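Local coordinates for protein putative marr-family transcriptional repressor (Streptomyces coelicolor, PDB 3ZPL) that binds DNA as a winged-helix protein of the MarR family and probably acts as a transcription factor, at residues G53-Y58 with A92-L96; R70-M75 with Q114-D120. All coordinates share one frame; numbering follows the deposited sequence.

Interaction 1: residues G53-Y58 with A92-L96; sequences GMPHVY and AVARL. With nucleotides of chain D.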
loop_
_atom_site.group_PDB
_atom_site.type_symbol
_atom_site.label_atom_id
_atom_site.label_comp_id
_atom_site.label_asym_id
_atom_site.label_seq_id
_atom_site.Cartn_x
_atom_site.Cartn_y
_atom_site.Cartn_z
ATOM N N GLY A 53 18.658 0.921 -4.494
ATOM C CA GLY A 53 18.387 1.805 -5.620
ATOM C C GLY A 53 17.090 1.562 -6.363
ATOM O O GLY A 53 16.978 1.955 -7.508
ATOM N N MET A 54 16.090 0.962 -5.717
ATOM C CA MET A 54 14.780 0.754 -6.352
ATOM C C MET A 54 13.666 0.585 -5.335
ATOM O O MET A 54 13.929 0.205 -4.194
ATOM C CB MET A 54 14.829 -0.468 -7.237
ATOM C CG MET A 54 14.774 -1.778 -6.491
ATOM S SD MET A 54 15.106 -3.094 -7.661
ATOM C CE MET A 54 16.095 -4.191 -6.641
ATOM N N PRO A 55 12.411 0.847 -5.747
ATOM C CA PRO A 55 11.268 0.757 -4.848
ATOM C C PRO A 55 10.836 -0.664 -4.589
ATOM O O PRO A 55 11.323 -1.573 -5.220
ATOM C CB PRO A 55 10.184 1.507 -5.596
ATOM C CG PRO A 55 10.506 1.250 -7.022
ATOM C CD PRO A 55 12.002 1.275 -7.092
ATOM N N HIS A 56 9.938 -0.861 -3.634
ATOM C CA HIS A 56 9.584 -2.215 -3.194
ATOM C C HIS A 56 8.981 -3.053 -4.303
ATOM O O HIS A 56 9.268 -4.236 -4.399
ATOM C CB HIS A 56 8.642 -2.186 -1.992
ATOM C CG HIS A 56 8.389 -3.539 -1.395
ATOM N ND1 HIS A 56 7.172 -3.900 -0.856
ATOM C CD2 HIS A 56 9.197 -4.615 -1.234
ATOM C CE1 HIS A 56 7.244 -5.131 -0.377
ATOM N NE2 HIS A 56 8.462 -5.589 -0.592
ATOM N N VAL A 57 8.147 -2.454 -5.139
ATOM C CA VAL A 57 7.430 -3.232 -6.143
ATOM C C VAL A 57 8.402 -3.813 -7.162
ATOM O O VAL A 57 8.300 -4.991 -7.518
ATOM C CB VAL A 57 6.377 -2.397 -6.892
ATOM C CG1 VAL A 57 5.505 -3.309 -7.742
ATOM C CG2 VAL A 57 5.529 -1.599 -5.909
ATOM N N TYR A 58 9.347 -2.986 -7.605
ATOM C CA TYR A 58 10.404 -3.416 -8.518
ATOM C C TYR A 58 11.212 -4.585 -7.933
ATOM O O TYR A 58 11.324 -5.641 -8.543
ATOM C CB TYR A 58 11.328 -2.240 -8.828
ATOM C CG TYR A 58 10.736 -1.173 -9.756
ATOM C CD1 TYR A 58 9.364 -1.031 -9.940
ATOM C CD2 TYR A 58 11.554 -0.279 -10.393
ATOM C CE1 TYR A 58 8.835 -0.041 -10.758
ATOM C CE2 TYR A 58 11.032 0.713 -11.200
ATOM C CZ TYR A 58 9.669 0.820 -11.389
ATOM O OH TYR A 58 9.188 1.808 -12.220
ATOM N N ALA A 92 8.020 -0.418 -15.714
ATOM C CA ALA A 92 8.967 -0.872 -14.711
ATOM C C ALA A 92 10.122 -1.648 -15.320
ATOM O O ALA A 92 11.283 -1.446 -14.933
ATOM C CB ALA A 92 8.268 -1.729 -13.674
ATOM N N VAL A 93 9.822 -2.522 -16.277
ATOM C CA VAL A 93 10.872 -3.294 -16.948
ATOM C C VAL A 93 11.740 -2.441 -17.925
ATOM O O VAL A 93 12.912 -2.757 -18.134
ATOM C CB VAL A 93 10.288 -4.528 -17.638
ATOM C CG1 VAL A 93 11.356 -5.269 -18.425
ATOM C CG2 VAL A 93 9.675 -5.443 -16.595
ATOM N N ALA A 94 11.193 -1.356 -18.492
ATOM C CA ALA A 94 12.025 -0.427 -19.260
ATOM C C ALA A 94 13.074 0.166 -18.351
ATOM O O ALA A 94 14.247 0.315 -18.734
ATOM C CB ALA A 94 11.192 0.684 -19.867
ATOM N N ARG A 95 12.662 0.468 -17.127
ATOM C CA ARG A 95 13.525 1.121 -16.156
ATOM C C ARG A 95 14.585 0.130 -15.629
ATOM O O ARG A 95 15.742 0.504 -15.458
ATOM C CB ARG A 95 12.678 1.710 -15.012
ATOM C CG ARG A 95 13.404 2.643 -14.050
ATOM C CD ARG A 95 14.063 1.875 -12.897
ATOM N NE ARG A 95 14.113 2.611 -11.621
ATOM C CZ ARG A 95 14.832 2.236 -10.557
ATOM N NH1 ARG A 95 15.597 1.145 -10.596
ATOM N NH2 ARG A 95 14.817 2.969 -9.447
ATOM N N LEU A 96 14.172 -1.117 -15.383
ATOM C CA LEU A 96 15.083 -2.152 -14.895
ATOM C C LEU A 96 16.070 -2.610 -15.976
ATOM O O LEU A 96 17.236 -2.927 -15.688
ATOM C CB LEU A 96 14.292 -3.340 -14.362
ATOM C CG LEU A 96 13.364 -3.066 -13.167
ATOM C CD1 LEU A 96 12.452 -4.257 -12.911
ATOM C CD2 LEU A 96 14.156 -2.744 -11.918
ATOM P P DT D 12 11.686 5.201 -10.707
ATOM O OP1 DT D 12 12.320 4.220 -9.774
ATOM O OP2 DT D 12 11.979 5.210 -12.168
ATOM O "O5'" DT D 12 10.100 5.081 -10.630
ATOM C "C5'" DT D 12 9.456 5.125 -9.363
ATOM C "C4'" DT D 12 7.974 5.271 -9.579
ATOM O "O4'" DT D 12 7.697 6.497 -10.289
ATOM C "C3'" DT D 12 7.343 4.149 -10.409
ATOM O "O3'" DT D 12 6.484 3.456 -9.504
ATOM C "C2'" DT D 12 6.651 4.871 -11.555
ATOM C "C1'" DT D 12 6.531 6.293 -11.052
ATOM N N1 DT D 12 6.483 7.338 -12.096
ATOM C C2 DT D 12 5.367 8.146 -12.174
ATOM O O2 DT D 12 4.418 8.047 -11.414
ATOM N N3 DT D 12 5.407 9.083 -13.177
ATOM C C4 DT D 12 6.428 9.288 -14.085
ATOM O O4 DT D 12 6.339 10.190 -14.912
ATOM C C5 DT D 12 7.566 8.403 -13.946
ATOM C C7 DT D 12 8.716 8.542 -14.890
ATOM C C6 DT D 12 7.532 7.480 -12.978
ATOM P P DC D 13 5.494 2.337 -10.001
ATOM O OP1 DC D 13 5.127 1.515 -8.819
ATOM O OP2 DC D 13 6.087 1.689 -11.190
ATOM O "O5'" DC D 13 4.178 3.174 -10.335
ATOM C "C5'" DC D 13 3.355 3.670 -9.247
ATOM C "C4'" DC D 13 2.063 4.227 -9.789
ATOM O "O4'" DC D 13 2.383 5.260 -10.755
ATOM C "C3'" DC D 13 1.220 3.187 -10.532
ATOM O "O3'" DC D 13 -0.143 3.199 -10.080
ATOM C "C2'" DC D 13 1.426 3.544 -11.998
ATOM C "C1'" DC D 13 1.647 5.043 -11.946
ATOM N N1 DC D 13 2.405 5.631 -13.068
ATOM C C2 DC D 13 1.930 6.806 -13.656
ATOM O O2 DC D 13 0.891 7.310 -13.224
ATOM N N3 DC D 13 2.604 7.350 -14.694
ATOM C C4 DC D 13 3.732 6.781 -15.126
ATOM N N4 DC D 13 4.381 7.366 -16.139
ATOM C C5 DC D 13 4.257 5.598 -14.526
ATOM C C6 DC D 13 3.558 5.051 -13.522
#
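The turn G53-P55 and the first turn of helix 56-66 face one side of helix 86-98, with the backbones nearest at Y58 and A92, whose CA atoms lie 6.8 Å apart. R95 carries most of the polar contact. CG of R95 stands opposite its own backbone N (chi1 -169°), and bends at chi2 and chi3 bring the guanidinium to the edge of the Y58 ring, whose CD2 and CE2 side points at one guanidinium face. Ring and guanidinium are nearly perpendicular (88°), and R95 NE lies 3.6 Å from Y58 CE2. R95 NH2 donates to G53 O at 3.1 Å, in the guanidinium plane, and to OP1 of DT12 of chain D at 2.8 Å; NE adds weak bonds to that phosphate. The backbone carbonyl thus helps position an arginine on the DNA. Further along the ring, Y58 CE1 packs on A92 CB, Y58 CD2 lies 3.9 Å from L96 CD2, and P55 CG covers one ring face. Y58 OH makes a weak bond to OP2 of DC13 of chain D at 3.3 Å. Recognition helix 86-98 packed against the start of helix 56-66, with both reaching the DNA backbone, is characteristic of the winged helix-turn-helix domain of MarR proteins.

Interaction 2: residues R70-M75 with Q114-D120; sequences RRRLRM and QFAILTD. With nucleotides of chain C.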
loop_
_atom_site.group_PDB
_atom_site.type_symbol
_atom_site.label_atom_id
_atom_site.label_comp_id
_atom_site.label_asym_id
_atom_site.label_seq_id
_atom_site.Cartn_x
_atom_site.Cartn_y
_atom_site.Cartn_z
ATOM N N ARG A 70 14.588 -20.848 -15.315
ATOM C CA ARG A 70 15.442 -20.079 -16.234
ATOM C C ARG A 70 15.443 -18.566 -15.961
ATOM O O ARG A 70 15.775 -17.767 -16.841
ATOM C CB ARG A 70 15.065 -20.393 -17.683
ATOM C CG ARG A 70 15.276 -21.853 -18.072
ATOM C CD ARG A 70 14.917 -22.074 -19.525
ATOM N NE ARG A 70 15.793 -21.300 -20.397
ATOM C CZ ARG A 70 15.594 -21.113 -21.700
ATOM N NH1 ARG A 70 14.535 -21.643 -22.313
ATOM N NH2 ARG A 70 16.464 -20.385 -22.398
ATOM N N ARG A 71 15.101 -18.189 -14.726
ATOM C CA ARG A 71 15.096 -16.792 -14.270
ATOM C C ARG A 71 14.289 -15.861 -15.164
ATOM O O ARG A 71 14.603 -14.681 -15.315
ATOM C CB ARG A 71 16.538 -16.298 -14.097
ATOM C CG ARG A 71 17.114 -16.612 -12.732
ATOM C CD ARG A 71 18.626 -16.496 -12.800
ATOM N NE ARG A 71 19.419 -16.870 -11.622
ATOM C CZ ARG A 71 20.736 -16.686 -11.560
ATOM N NH1 ARG A 71 21.376 -16.148 -12.595
ATOM N NH2 ARG A 71 21.411 -17.033 -10.472
ATOM N N ARG A 72 13.233 -16.405 -15.755
ATOM C CA ARG A 72 12.435 -15.667 -16.717
ATOM C C ARG A 72 10.970 -15.932 -16.503
ATOM O O ARG A 72 10.585 -16.930 -15.908
ATOM C CB ARG A 72 12.841 -16.036 -18.149
ATOM C CG ARG A 72 12.361 -17.414 -18.606
ATOM C CD ARG A 72 13.052 -17.828 -19.893
ATOM N NE ARG A 72 14.486 -17.704 -19.730
ATOM C CZ ARG A 72 15.349 -17.422 -20.711
ATOM N NH1 ARG A 72 14.924 -17.237 -21.964
ATOM N NH2 ARG A 72 16.651 -17.331 -20.436
ATOM N N LEU A 73 10.152 -15.050 -17.059
ATOM C CA LEU A 73 8.711 -15.117 -16.923
ATOM C C LEU A 73 8.122 -14.200 -17.993
ATOM O O LEU A 73 8.665 -13.132 -18.270
ATOM C CB LEU A 73 8.335 -14.609 -15.530
ATOM C CG LEU A 73 7.352 -15.397 -14.659
ATOM C CD1 LEU A 73 7.680 -16.881 -14.581
ATOM C CD2 LEU A 73 7.334 -14.791 -13.267
ATOM N N ARG A 74 7.019 -14.602 -18.606
ATOM C CA ARG A 74 6.372 -13.738 -19.596
ATOM C C ARG A 74 5.685 -12.587 -18.909
ATOM O O ARG A 74 5.213 -12.732 -17.793
ATOM C CB ARG A 74 5.395 -14.529 -20.466
ATOM C CG ARG A 74 6.163 -15.257 -21.557
ATOM C CD ARG A 74 5.262 -16.174 -22.352
ATOM N NE ARG A 74 4.182 -15.453 -23.007
ATOM C CZ ARG A 74 3.808 -15.602 -24.275
ATOM N NH1 ARG A 74 4.425 -16.470 -25.106
ATOM N NH2 ARG A 74 2.789 -14.869 -24.726
ATOM N N MET A 75 5.601 -11.459 -19.606
ATOM C CA MET A 75 5.107 -10.216 -19.015
ATOM C C MET A 75 3.811 -10.365 -18.214
ATOM O O MET A 75 3.762 -10.003 -17.036
ATOM C CB MET A 75 4.897 -9.167 -20.098
ATOM C CG MET A 75 6.136 -8.850 -20.929
ATOM S SD MET A 75 7.642 -8.593 -19.945
ATOM C CE MET A 75 7.354 -6.930 -19.368
ATOM N N GLN A 114 6.557 -11.603 -24.818
ATOM C CA GLN A 114 7.874 -11.151 -24.439
ATOM C C GLN A 114 8.249 -11.755 -23.096
ATOM O O GLN A 114 7.401 -11.897 -22.202
ATOM C CB GLN A 114 7.850 -9.643 -24.385
ATOM C CG GLN A 114 9.189 -8.970 -24.578
ATOM C CD GLN A 114 9.343 -8.182 -25.850
ATOM O OE1 GLN A 114 10.262 -8.386 -26.642
ATOM N NE2 GLN A 114 8.484 -7.200 -25.994
ATOM N N PHE A 115 9.504 -12.165 -22.971
ATOM C CA PHE A 115 10.012 -12.677 -21.706
ATOM C C PHE A 115 10.770 -11.573 -20.997
ATOM O O PHE A 115 11.441 -10.771 -21.638
ATOM C CB PHE A 115 10.951 -13.872 -21.924
ATOM C CG PHE A 115 10.244 -15.190 -22.064
ATOM C CD1 PHE A 115 9.696 -15.824 -20.948
ATOM C CD2 PHE A 115 10.161 -15.819 -23.294
ATOM C CE1 PHE A 115 9.067 -17.054 -21.067
ATOM C CE2 PHE A 115 9.533 -17.048 -23.422
ATOM C CZ PHE A 115 8.981 -17.668 -22.311
ATOM N N ALA A 116 10.636 -11.537 -19.673
ATOM C CA ALA A 116 11.484 -10.715 -18.811
ATOM C C ALA A 116 12.464 -11.663 -18.121
ATOM O O ALA A 116 12.057 -12.587 -17.437
ATOM C CB ALA A 116 10.641 -9.985 -17.783
ATOM N N ILE A 117 13.747 -11.446 -18.353
ATOM C CA ILE A 117 14.784 -12.319 -17.852
ATOM C C ILE A 117 15.682 -11.521 -16.920
ATOM O O ILE A 117 16.083 -10.393 -17.248
ATOM C CB ILE A 117 15.656 -12.862 -18.998
ATOM C CG1 ILE A 117 14.782 -13.560 -20.052
ATOM C CG2 ILE A 117 16.717 -13.806 -18.441
ATOM C CD1 ILE A 117 15.466 -13.798 -21.374
ATOM N N LEU A 118 15.970 -12.096 -15.756
ATOM C CA LEU A 118 16.868 -11.484 -14.785
ATOM C C LEU A 118 18.316 -11.672 -15.207
ATOM O O LEU A 118 18.752 -12.800 -15.389
ATOM C CB LEU A 118 16.646 -12.140 -13.421
ATOM C CG LEU A 118 17.537 -11.739 -12.230
ATOM C CD1 LEU A 118 17.388 -10.259 -11.924
ATOM C CD2 LEU A 118 17.167 -12.581 -11.016
ATOM N N THR A 119 19.058 -10.579 -15.365
ATOM C CA THR A 119 20.476 -10.655 -15.716
ATOM C C THR A 119 21.313 -11.180 -14.562
ATOM O O THR A 119 20.847 -11.233 -13.441
ATOM C CB THR A 119 21.040 -9.267 -16.050
ATOM O OG1 THR A 119 20.900 -8.420 -14.909
ATOM C CG2 THR A 119 20.314 -8.665 -17.247
ATOM N N ASP A 120 22.558 -11.549 -14.838
ATOM C CA ASP A 120 23.506 -11.883 -13.764
ATOM C C ASP A 120 23.634 -10.744 -12.750
ATOM O O ASP A 120 23.480 -10.953 -11.550
ATOM C CB ASP A 120 24.897 -12.196 -14.326
ATOM C CG ASP A 120 24.970 -13.555 -15.025
ATOM O OD1 ASP A 120 24.159 -14.461 -14.677
ATOM O OD2 ASP A 120 25.866 -13.717 -15.902
ATOM P P DA C 5 3.255 -11.084 -23.043
ATOM O OP1 DA C 5 4.575 -11.709 -23.292
ATOM O OP2 DA C 5 2.543 -11.331 -21.765
ATOM O "O5'" DA C 5 3.420 -9.528 -23.328
ATOM C "C5'" DA C 5 4.012 -9.124 -24.564
ATOM C "C4'" DA C 5 3.825 -7.643 -24.795
ATOM O "O4'" DA C 5 2.433 -7.292 -24.899
ATOM C "C3'" DA C 5 4.369 -6.694 -23.727
ATOM O "O3'" DA C 5 5.722 -6.341 -24.020
ATOM C "C2'" DA C 5 3.405 -5.508 -23.789
ATOM C "C1'" DA C 5 2.448 -5.887 -24.916
ATOM N N9 DA C 5 1.078 -5.403 -24.784
ATOM C C8 DA C 5 0.097 -5.828 -23.924
ATOM N N7 DA C 5 -1.021 -5.152 -24.022
ATOM C C5 DA C 5 -0.760 -4.220 -25.016
ATOM C C6 DA C 5 -1.538 -3.192 -25.577
ATOM N N6 DA C 5 -2.796 -2.935 -25.214
ATOM N N1 DA C 5 -0.976 -2.429 -26.541
ATOM C C2 DA C 5 0.289 -2.681 -26.896
ATOM N N3 DA C 5 1.125 -3.613 -26.438
ATOM C C4 DA C 5 0.530 -4.359 -25.490
ATOM P P DT C 6 6.471 -5.167 -23.186
ATOM O OP1 DT C 6 7.937 -5.375 -23.298
ATOM O OP2 DT C 6 5.864 -5.081 -21.840
ATOM O "O5'" DT C 6 6.073 -3.856 -23.996
ATOM C "C5'" DT C 6 6.376 -3.745 -25.386
ATOM C "C4'" DT C 6 5.857 -2.429 -25.916
ATOM O "O4'" DT C 6 4.423 -2.340 -25.759
ATOM C "C3'" DT C 6 6.444 -1.197 -25.227
ATOM O "O3'" DT C 6 7.128 -0.444 -26.231
ATOM C "C2'" DT C 6 5.241 -0.501 -24.609
ATOM C "C1'" DT C 6 4.079 -1.011 -25.444
ATOM N N1 DT C 6 2.775 -1.042 -24.750
ATOM C C2 DT C 6 1.775 -0.186 -25.157
ATOM O O2 DT C 6 1.902 0.598 -26.084
ATOM N N3 DT C 6 0.606 -0.290 -24.442
ATOM C C4 DT C 6 0.352 -1.139 -23.380
ATOM O O4 DT C 6 -0.738 -1.107 -22.820
ATOM C C5 DT C 6 1.451 -1.995 -22.997
ATOM C C7 DT C 6 1.270 -2.946 -21.857
ATOM C C6 DT C 6 2.589 -1.908 -23.696
#
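The F115 ring lies between two arginine side chains: R74 CG covers one face, 3.7 Å from the ring centroid in a CH-pi contact, and R72 CD lies over the opposite face. The R72 guanidinium is itself layered, with I117 CD1 over one face and R70 NH2 over the other, while D120 OD1 comes to the edge of the R71 guanidinium, 3.9 Å from R71 NH1 in a long salt bridge. A chi1 of 74° places R72 CG between its backbone N and carbonyl carbon, and the bend at chi3 lays the chain alongside I117 and lets R72 NE donate to R70 O at 3.2 Å, from above the carbonyl plane. With an alanine in place of R72, one face of F115 and the tip of I117 would probably lose their cover, and R70 O its side-chain donor. Beneath these groups, strands 72-74 and 114-118 run antiparallel. L73 and A116 form a hydrogen-bonded pair, A116 N to L73 O at 2.9 Å; L118 N to R71 O (3.0 Å) and M75 N to Q114 O (3.2 Å) extend the ladder. The side chains of L73 and A116 turn to the other side of the sheet, against L78 of helix 75-82. At the far end, the backbone N of Q114 donates a hydrogen bond to OP1 of DA5 of chain C, and Q114 NE2 makes a weak one to OP1 of DT6 of chain C. Strand 72-74 added to the hairpin of 102-106 and 114-118 gives the three-stranded sheet of a winged-helix domain, whose wing grows from that hairpin.

How the interactions relate
The centres of the two interactions lie 14 Å apart within one winged-helix domain, and their segments alternate along the chain: 53-58, 70-75, 92-96, 114-120. Helix 56-66 leads from interaction 1 into strand 72-74 of interaction 2, and helices 75-82 and 86-98 follow before the hairpin supplies strand 114-118. Interaction 1 joins the loop and first turn of helix 56-66 to helix 86-98, interaction 2 strand to strand, and they meet where V93 CG2 packs on M75 CE at 3.9 Å. Recognition helix 86-98 thus touches the start of helix 75-82, directly after the edge strand. Each interaction holds backbone phosphates of a different DNA chain, D at interaction 1 and C at interaction 2, so that the domain grips both.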